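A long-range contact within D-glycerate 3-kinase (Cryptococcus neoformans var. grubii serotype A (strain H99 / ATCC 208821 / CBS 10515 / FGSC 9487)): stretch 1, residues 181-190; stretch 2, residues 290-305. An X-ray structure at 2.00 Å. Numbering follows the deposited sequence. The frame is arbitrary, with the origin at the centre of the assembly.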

ATOM      1  N   GLY A 181       1.636   0.918   1.172  1.00 25.41           N
ATOM      2  CA  GLY A 181       0.678   1.136   0.105  1.00 29.19           C
ATOM      3  C   GLY A 181      -0.751   0.929   0.542  1.00 29.39           C
ATOM      4  O   GLY A 181      -1.015   0.104   1.418  1.00 24.61           O
ATOM      5  N   TRP A 182      -1.685   1.668  -0.073  1.00 27.45           N
ATOM      6  CA  TRP A 182      -3.084   1.586   0.336  1.00 32.78           C
ATOM      7  C   TRP A 182      -3.650   0.177   0.152  1.00 24.96           C
ATOM      8  O   TRP A 182      -4.587  -0.209   0.848  1.00 23.68           O
ATOM      9  CB  TRP A 182      -3.912   2.610  -0.449  1.00 25.25           C
ATOM     10  CG  TRP A 182      -4.146   2.218  -1.885  1.00 27.26           C
ATOM     11  CD1 TRP A 182      -3.327   2.476  -2.947  1.00 27.86           C
ATOM     12  CD2 TRP A 182      -5.270   1.489  -2.413  1.00 27.76           C
ATOM     13  NE1 TRP A 182      -3.873   1.964  -4.106  1.00 25.97           N
ATOM     14  CE2 TRP A 182      -5.062   1.349  -3.801  1.00 25.56           C
ATOM     15  CE3 TRP A 182      -6.431   0.950  -1.842  1.00 27.14           C
ATOM     16  CZ2 TRP A 182      -5.972   0.694  -4.636  1.00 25.60           C
ATOM     17  CZ3 TRP A 182      -7.340   0.295  -2.667  1.00 28.65           C
ATOM     18  CH2 TRP A 182      -7.102   0.168  -4.052  1.00 28.19           C
ATOM     19  N   MET A 183      -3.100  -0.600  -0.777  1.00 25.70           N
ATOM     20  CA  MET A 183      -3.571  -1.950  -1.036  1.00 24.92           C
ATOM     21  C   MET A 183      -2.481  -2.993  -0.823  1.00 23.95           C
ATOM     22  O   MET A 183      -2.601  -4.113  -1.330  1.00 24.74           O
ATOM     23  CB  MET A 183      -4.139  -2.060  -2.465  1.00 25.69           C
ATOM     24  CG  MET A 183      -3.170  -1.588  -3.568  1.00 21.17           C
ATOM     25  SD  MET A 183      -3.606  -2.030  -5.291  1.00 26.69           S
ATOM     26  CE  MET A 183      -2.935  -3.691  -5.375  1.00 22.16           C
ATOM     27  N   ASN A 184      -1.403  -2.655  -0.111  1.00 24.75           N
ATOM     28  CA  ASN A 184      -0.332  -3.626   0.056  1.00 22.72           C
ATOM     29  C   ASN A 184      -0.860  -4.851   0.796  1.00 21.67           C
ATOM     30  O   ASN A 184      -1.569  -4.733   1.798  1.00 22.95           O
ATOM     31  CB  ASN A 184       0.866  -2.998   0.798  1.00 22.39           C
ATOM     32  CG  ASN A 184       1.833  -2.319  -0.152  1.00 27.72           C
ATOM     33  OD1 ASN A 184       1.449  -1.921  -1.257  1.00 27.19           O
ATOM     34  ND2 ASN A 184       3.097  -2.186   0.262  1.00 26.92           N
ATOM     35  N   GLY A 185      -0.544  -6.032   0.282  1.00 23.50           N
ATOM     36  CA  GLY A 185      -1.012  -7.253   0.907  1.00 23.04           C
ATOM     37  C   GLY A 185      -2.436  -7.666   0.544  1.00 25.90           C
ATOM     38  O   GLY A 185      -2.841  -8.787   0.876  1.00 27.96           O
ATOM     39  N   PHE A 186      -3.199  -6.823  -0.149  1.00 23.40           N
ATOM     40  CA  PHE A 186      -4.550  -7.218  -0.559  1.00 22.89           C
ATOM     41  C   PHE A 186      -4.496  -8.521  -1.347  1.00 24.21           C
ATOM     42  O   PHE A 186      -3.625  -8.706  -2.204  1.00 28.64           O
ATOM     43  CB  PHE A 186      -5.204  -6.127  -1.407  1.00 19.84           C
ATOM     44  CG  PHE A 186      -5.760  -4.990  -0.605  1.00 22.07           C
ATOM     45  CD1 PHE A 186      -5.406  -4.822   0.720  1.00 21.21           C
ATOM     46  CD2 PHE A 186      -6.650  -4.094  -1.174  1.00 22.42           C
ATOM     47  CE1 PHE A 186      -5.917  -3.764   1.472  1.00 23.08           C
ATOM     48  CE2 PHE A 186      -7.171  -3.035  -0.442  1.00 23.48           C
ATOM     49  CZ  PHE A 186      -6.814  -2.877   0.889  1.00 23.94           C
ATOM     50  N   GLY A 187      -5.410  -9.442  -1.025  1.00 23.95           N
ATOM     51  CA  GLY A 187      -5.434 -10.751  -1.642  1.00 24.65           C
ATOM     52  C   GLY A 187      -6.560 -10.937  -2.656  1.00 30.09           C
ATOM     53  O   GLY A 187      -7.698 -10.495  -2.450  1.00 27.88           O
ATOM     54  N   PRO A 188      -6.257 -11.595  -3.776  1.00 26.69           N
ATOM     55  CA  PRO A 188      -7.298 -11.895  -4.765  1.00 29.89           C
ATOM     56  C   PRO A 188      -8.248 -12.964  -4.241  1.00 33.00           C
ATOM     57  O   PRO A 188      -7.961 -13.673  -3.275  1.00 25.11           O
ATOM     58  CB  PRO A 188      -6.505 -12.410  -5.962  1.00 29.46           C
ATOM     59  CG  PRO A 188      -5.312 -13.092  -5.297  1.00 33.12           C
ATOM     60  CD  PRO A 188      -4.954 -12.173  -4.155  1.00 26.40           C
ATOM     61  N   LEU A 189      -9.384 -13.097  -4.917  1.00 27.63           N
ATOM     62  CA  LEU A 189     -10.403 -14.075  -4.559  1.00 33.60           C
ATOM     63  C   LEU A 189     -10.515 -15.145  -5.635  1.00 30.15           C
ATOM     64  O   LEU A 189     -10.176 -14.920  -6.800  1.00 29.94           O
ATOM     65  CB  LEU A 189     -11.776 -13.405  -4.370  1.00 28.71           C
ATOM     66  CG  LEU A 189     -11.829 -12.223  -3.396  1.00 32.69           C
ATOM     67  CD1 LEU A 189     -13.172 -11.498  -3.447  1.00 28.89           C
ATOM     68  CD2 LEU A 189     -11.507 -12.681  -1.973  1.00 33.99           C
ATOM     69  N   SER A 190     -10.998 -16.321  -5.239  1.00 25.27           N
ATOM     70  CA  SER A 190     -11.485 -17.246  -6.246  1.00 27.80           C
ATOM     71  C   SER A 190     -12.658 -16.592  -6.968  1.00 27.64           C
ATOM     72  O   SER A 190     -13.303 -15.679  -6.448  1.00 26.71           O
ATOM     73  CB  SER A 190     -11.920 -18.573  -5.619  1.00 28.27           C
ATOM     74  OG  SER A 190     -13.109 -18.395  -4.882  1.00 31.97           O
TER
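Stretch 2, residues 290-305: RYMPSYELFQDGIDKE

Trp182 of stretch 1 packs on the Tyr291 to Tyr295 part of stretch 2, Gly185 to Gly187 on the Phe298 to Ile302 part, and Leu189 on Leu297 and Phe298, burying 718 Å² summed over both sides. Stretch 2 enters as a helix already under way, kinked where the N atoms of Pro293 and Ser294 lack bonds to the preceding turn, and passes into a 3-10 segment at 299-302. Stretch 1 has no regular helix or strand; a type I turn (Gly181 to Asn184) and a type II turn (Met183 to Phe186) fold it so that Trp182 and Phe186 both reach the helix.

Trp182, with chi1 at 74° (p) and chi2 at -87°, points its CA-to-CB bond toward stretch 2 and lays its six-membered ring alongside the helix. Tyr291 (chi1 m) directs its ring edge at one face of that indole, with Tyr291 CD2 3.4 Å from Trp182 CZ2 and the planes at 78°. Ser294 CB fits at the indole edge, 3.5 Å from Trp182 CH2. Tyr295 meets the indole obliquely, Tyr295 CE2 lying 3.8 Å from Trp182 CE3.

The CA-to-CB bond of Phe186 runs sideways, and chi1 at -79° (m) with chi2 at 15° places its ring between helix and 3-10 segment. Gln299 CA sits over one face, 3.7 Å from Phe186 CE1, in a CH-pi contact; its CA-to-CB bond points away overall, though the base of the side chain still touches the ring, Gln299 CG lying 3.8 Å from Phe186 CE1. At the ring edge, Tyr295 CD1 is 3.8 Å from Phe186 CZ, an offset edge-to-face pair, and Ile302 CD1 is 3.7 Å from Phe186 CE1. Ile302 (m,t) starts sideways, but its extended CG1-CD1 arm comes nearer, also bringing CD1 to 3.5 Å from Asn184 O.

The CA atoms come closest at Gly187 and Gly301, 3.9 Å apart. A CB on either would clash with the other's CA, so the approach depends on both lacking side chains. Here Gly187 N donates to Phe298 O (3.0 Å, 154°), a carbonyl that also accepts from Gly301 N (3.2 Å). At the backbone angles of Gly185 (82°/-9°) a CB would be jammed against the carbonyl O of Asn184, which by itself calls for glycine. One water donates to Gly185 O (2.7 Å) and Gly301 O (2.9 Å).

Leu189 (m,t) leaves its backbone sideways, yet its end comes nearer: Leu189 CD1 is 3.5 Å from Leu297 O, and Leu189 CG lies at the Phe298 ring edge, 4.2 Å from CD1 of Phe298. Lys304, extended beyond a p chi1, donates from NZ to a second water (2.8 Å), which in turn donates to Pro188 O (2.8 Å).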

ATOM      1  N   ARG A 290     -13.726   4.810  -6.295  1.00 30.58           N
ATOM      2  CA  ARG A 290     -12.895   3.934  -7.120  1.00 36.63           C
ATOM      3  C   ARG A 290     -12.015   3.006  -6.280  1.00 40.14           C
ATOM      4  O   ARG A 290     -11.682   1.909  -6.738  1.00 41.07           O
ATOM      5  CB  ARG A 290     -12.022   4.759  -8.079  1.00 38.35           C
ATOM      6  CG  ARG A 290     -12.774   5.336  -9.314  1.00 46.75           C
ATOM      7  CD  ARG A 290     -11.861   6.114 -10.315  1.00 55.78           C
ATOM      8  NE  ARG A 290     -10.964   5.249 -11.098  1.00 63.74           N
ATOM      9  CZ  ARG A 290      -9.644   5.163 -10.912  1.00 59.75           C
ATOM     10  NH1 ARG A 290      -8.907   4.345 -11.654  1.00 48.90           N
ATOM     11  NH2 ARG A 290      -9.055   5.901  -9.985  1.00 63.28           N
ATOM     12  N   TYR A 291     -11.620   3.421  -5.069  1.00 31.10           N
ATOM     13  CA  TYR A 291     -10.790   2.589  -4.202  1.00 28.43           C
ATOM     14  C   TYR A 291     -11.596   1.660  -3.303  1.00 26.12           C
ATOM     15  O   TYR A 291     -11.142   0.548  -3.015  1.00 29.46           O
ATOM     16  CB  TYR A 291      -9.892   3.462  -3.319  1.00 29.62           C
ATOM     17  CG  TYR A 291      -8.824   4.192  -4.094  1.00 36.96           C
ATOM     18  CD1 TYR A 291      -9.112   5.379  -4.776  1.00 36.14           C
ATOM     19  CD2 TYR A 291      -7.528   3.687  -4.162  1.00 35.01           C
ATOM     20  CE1 TYR A 291      -8.132   6.042  -5.497  1.00 38.95           C
ATOM     21  CE2 TYR A 291      -6.547   4.343  -4.880  1.00 39.36           C
ATOM     22  CZ  TYR A 291      -6.852   5.518  -5.538  1.00 42.36           C
ATOM     23  OH  TYR A 291      -5.873   6.160  -6.249  1.00 43.88           O
ATOM     24  N   MET A 292     -12.760   2.106  -2.832  1.00 29.14           N
ATOM     25  CA  MET A 292     -13.543   1.328  -1.872  1.00 34.66           C
ATOM     26  C   MET A 292     -13.867  -0.104  -2.304  1.00 32.66           C
ATOM     27  O   MET A 292     -13.877  -0.985  -1.430  1.00 33.17           O
ATOM     28  CB  MET A 292     -14.843   2.078  -1.543  1.00 40.95           C
ATOM     29  CG  MET A 292     -14.787   2.896  -0.273  1.00 59.63           C
ATOM     30  SD  MET A 292     -14.428   1.915   1.202  1.00 60.45           S
ATOM     31  CE  MET A 292     -12.956   2.760   1.738  1.00 62.10           C
ATOM     32  N   PRO A 293     -14.159  -0.409  -3.578  1.00 31.86           N
ATOM     33  CA  PRO A 293     -14.397  -1.824  -3.923  1.00 33.85           C
ATOM     34  C   PRO A 293     -13.206  -2.711  -3.616  1.00 35.74           C
ATOM     35  O   PRO A 293     -13.391  -3.881  -3.259  1.00 27.55           O
ATOM     36  CB  PRO A 293     -14.693  -1.790  -5.430  1.00 32.37           C
ATOM     37  CG  PRO A 293     -14.959  -0.384  -5.762  1.00 31.21           C
ATOM     38  CD  PRO A 293     -14.293   0.471  -4.752  1.00 26.88           C
ATOM     39  N   SER A 294     -11.985  -2.174  -3.716  1.00 26.35           N
ATOM     40  CA  SER A 294     -10.813  -2.977  -3.401  1.00 26.95           C
ATOM     41  C   SER A 294     -10.723  -3.269  -1.910  1.00 32.36           C
ATOM     42  O   SER A 294     -10.340  -4.377  -1.523  1.00 30.91           O
ATOM     43  CB  SER A 294      -9.537  -2.277  -3.887  1.00 26.55           C
ATOM     44  OG  SER A 294      -9.388  -2.426  -5.294  1.00 21.84           O
ATOM     45  N   TYR A 295     -11.017  -2.271  -1.064  1.00 27.33           N
ATOM     46  CA  TYR A 295     -11.108  -2.515   0.374  1.00 29.92           C
ATOM     47  C   TYR A 295     -12.161  -3.571   0.681  1.00 31.27           C
ATOM     48  O   TYR A 295     -11.920  -4.490   1.472  1.00 26.86           O
ATOM     49  CB  TYR A 295     -11.442  -1.219   1.121  1.00 33.29           C
ATOM     50  CG  TYR A 295     -10.333  -0.181   1.174  1.00 37.29           C
ATOM     51  CD1 TYR A 295      -9.319  -0.259   2.123  1.00 44.54           C
ATOM     52  CD2 TYR A 295     -10.331   0.901   0.307  1.00 33.31           C
ATOM     53  CE1 TYR A 295      -8.310   0.705   2.185  1.00 44.69           C
ATOM     54  CE2 TYR A 295      -9.325   1.866   0.360  1.00 40.87           C
ATOM     55  CZ  TYR A 295      -8.323   1.762   1.295  1.00 44.31           C
ATOM     56  OH  TYR A 295      -7.342   2.729   1.343  1.00 50.55           O
ATOM     57  N   GLU A 296     -13.344  -3.442   0.067  1.00 30.31           N
ATOM     58  CA  GLU A 296     -14.447  -4.358   0.357  1.00 30.44           C
ATOM     59  C   GLU A 296     -14.102  -5.796  -0.024  1.00 31.09           C
ATOM     60  O   GLU A 296     -14.393  -6.731   0.731  1.00 35.14           O
ATOM     61  CB  GLU A 296     -15.712  -3.902  -0.374  1.00 25.72           C
ATOM     62  CG  GLU A 296     -16.256  -2.561   0.116  1.00 28.90           C
ATOM     63  CD  GLU A 296     -17.430  -2.057  -0.705  1.00 33.06           C
ATOM     64  OE1 GLU A 296     -18.004  -2.844  -1.478  1.00 34.51           O
ATOM     65  OE2 GLU A 296     -17.799  -0.874  -0.560  1.00 37.03           O
ATOM     66  N   LEU A 297     -13.481  -5.993  -1.189  1.00 28.15           N
ATOM     67  CA  LEU A 297     -13.259  -7.331  -1.729  1.00 27.31           C
ATOM     68  C   LEU A 297     -11.964  -7.990  -1.265  1.00 29.54           C
ATOM     69  O   LEU A 297     -11.928  -9.213  -1.096  1.00 26.93           O
ATOM     70  CB  LEU A 297     -13.241  -7.281  -3.254  1.00 23.89           C
ATOM     71  CG  LEU A 297     -14.566  -6.966  -3.944  1.00 29.44           C
ATOM     72  CD1 LEU A 297     -14.339  -6.968  -5.437  1.00 27.23           C
ATOM     73  CD2 LEU A 297     -15.617  -7.996  -3.556  1.00 27.17           C
ATOM     74  N   PHE A 298     -10.881  -7.227  -1.114  1.00 26.27           N
ATOM     75  CA  PHE A 298      -9.541  -7.806  -1.074  1.00 27.01           C
ATOM     76  C   PHE A 298      -8.781  -7.563   0.223  1.00 26.16           C
ATOM     77  O   PHE A 298      -7.708  -8.150   0.409  1.00 26.55           O
ATOM     78  CB  PHE A 298      -8.679  -7.249  -2.223  1.00 23.65           C
ATOM     79  CG  PHE A 298      -9.322  -7.325  -3.572  1.00 25.47           C
ATOM     80  CD1 PHE A 298      -9.907  -8.502  -4.027  1.00 25.68           C
ATOM     81  CD2 PHE A 298      -9.340  -6.209  -4.392  1.00 26.81           C
ATOM     82  CE1 PHE A 298     -10.487  -8.560  -5.289  1.00 24.79           C
ATOM     83  CE2 PHE A 298      -9.915  -6.258  -5.628  1.00 24.95           C
ATOM     84  CZ  PHE A 298     -10.503  -7.437  -6.077  1.00 24.81           C
ATOM     85  N   GLN A 299      -9.268  -6.684   1.089  1.00 27.06           N
ATOM     86  CA  GLN A 299      -8.508  -6.319   2.279  1.00 28.50           C
ATOM     87  C   GLN A 299      -8.290  -7.511   3.205  1.00 30.75           C
ATOM     88  O   GLN A 299      -7.286  -7.557   3.922  1.00 26.24           O
ATOM     89  CB  GLN A 299      -9.240  -5.200   3.015  1.00 34.46           C
ATOM     90  CG  GLN A 299      -8.493  -4.552   4.143  1.00 50.28           C
ATOM     91  CD  GLN A 299      -9.278  -3.404   4.726  1.00 58.86           C
ATOM     92  OE1 GLN A 299      -8.723  -2.341   5.015  1.00 67.35           O
ATOM     93  NE2 GLN A 299     -10.582  -3.602   4.887  1.00 56.93           N
ATOM     94  N   ASP A 300      -9.202  -8.490   3.207  1.00 28.07           N
ATOM     95  CA  ASP A 300      -9.049  -9.598   4.143  1.00 32.59           C
ATOM     96  C   ASP A 300      -7.889 -10.509   3.781  1.00 29.01           C
ATOM     97  O   ASP A 300      -7.408 -11.245   4.653  1.00 30.12           O
ATOM     98  CB  ASP A 300     -10.340 -10.421   4.235  1.00 41.80           C
ATOM     99  CG  ASP A 300     -11.500  -9.614   4.773  1.00 57.78           C
ATOM    100  OD1 ASP A 300     -11.330  -8.943   5.814  1.00 59.66           O
ATOM    101  OD2 ASP A 300     -12.575  -9.627   4.137  1.00 71.32           O
ATOM    102  N   GLY A 301      -7.404 -10.452   2.539  1.00 28.10           N
ATOM    103  CA  GLY A 301      -6.241 -11.235   2.147  1.00 29.94           C
ATOM    104  C   GLY A 301      -4.974 -10.899   2.918  1.00 29.82           C
ATOM    105  O   GLY A 301      -3.996 -11.655   2.852  1.00 29.50           O
ATOM    106  N   ILE A 302      -4.957  -9.770   3.628  1.00 28.51           N
ATOM    107  CA  ILE A 302      -3.810  -9.430   4.475  1.00 24.18           C
ATOM    108  C   ILE A 302      -3.695 -10.392   5.653  1.00 29.21           C
ATOM    109  O   ILE A 302      -2.597 -10.618   6.180  1.00 28.55           O
ATOM    110  CB  ILE A 302      -3.946  -7.973   4.959  1.00 23.32           C
ATOM    111  CG1 ILE A 302      -3.672  -7.016   3.800  1.00 20.39           C
ATOM    112  CG2 ILE A 302      -2.972  -7.660   6.141  1.00 27.24           C
ATOM    113  CD1 ILE A 302      -4.061  -5.606   4.100  1.00 23.34           C
ATOM    114  N   ASP A 303      -4.797 -11.015   6.036  1.00 28.89           N
ATOM    115  CA  ASP A 303      -4.891 -11.790   7.274  1.00 24.40           C
ATOM    116  C   ASP A 303      -5.351 -13.202   6.915  1.00 30.74           C
ATOM    117  O   ASP A 303      -6.538 -13.513   7.006  1.00 28.20           O
ATOM    118  CB  ASP A 303      -5.850 -11.088   8.221  1.00 30.37           C
ATOM    119  CG  ASP A 303      -5.840 -11.686   9.618  1.00 37.78           C
ATOM    120  OD1 ASP A 303      -5.188 -12.727   9.821  1.00 32.01           O
ATOM    121  OD2 ASP A 303      -6.482 -11.103  10.508  1.00 37.57           O
ATOM    122  N   LYS A 304      -4.421 -14.056   6.494  1.00 33.82           N
ATOM    123  CA  LYS A 304      -4.799 -15.411   6.111  1.00 37.19           C
ATOM    124  C   LYS A 304      -3.568 -16.302   6.172  1.00 36.46           C
ATOM    125  O   LYS A 304      -2.432 -15.820   6.186  1.00 32.42           O
ATOM    126  CB  LYS A 304      -5.446 -15.461   4.720  1.00 32.45           C
ATOM    127  CG  LYS A 304      -4.529 -15.078   3.591  1.00 36.68           C
ATOM    128  CD  LYS A 304      -5.190 -15.255   2.204  1.00 39.17           C
ATOM    129  CE  LYS A 304      -4.241 -14.726   1.117  1.00 35.65           C
ATOM    130  NZ  LYS A 304      -4.762 -14.855  -0.293  1.00 36.25           N
ATOM    131  N   GLU A 305      -3.818 -17.618   6.185  1.00 29.37           N
ATOM    132  CA  GLU A 305      -2.804 -18.580   6.610  1.00 27.50           C
ATOM    133  C   GLU A 305      -1.627 -18.651   5.641  1.00 32.02           C
ATOM    134  O   GLU A 305      -0.506 -18.965   6.057  1.00 34.39           O
ATOM    135  CB  GLU A 305      -3.457 -19.961   6.791  1.00 25.42           C
ATOM    136  CG  GLU A 305      -2.511 -21.067   7.258  1.00 34.58           C
ATOM    137  CD  GLU A 305      -2.000 -20.882   8.696  1.00 33.81           C
ATOM    138  OE1 GLU A 305      -2.576 -20.091   9.478  1.00 34.48           O
ATOM    139  OE2 GLU A 305      -1.016 -21.550   9.051  1.00 37.46           O
TER
HETATM  140  O   HOH W   1      -2.074 -11.375   0.762  1.00 31.28           O
HETATM  141  O   HOH W   2      -7.231 -13.608  -0.609  1.00 33.17           O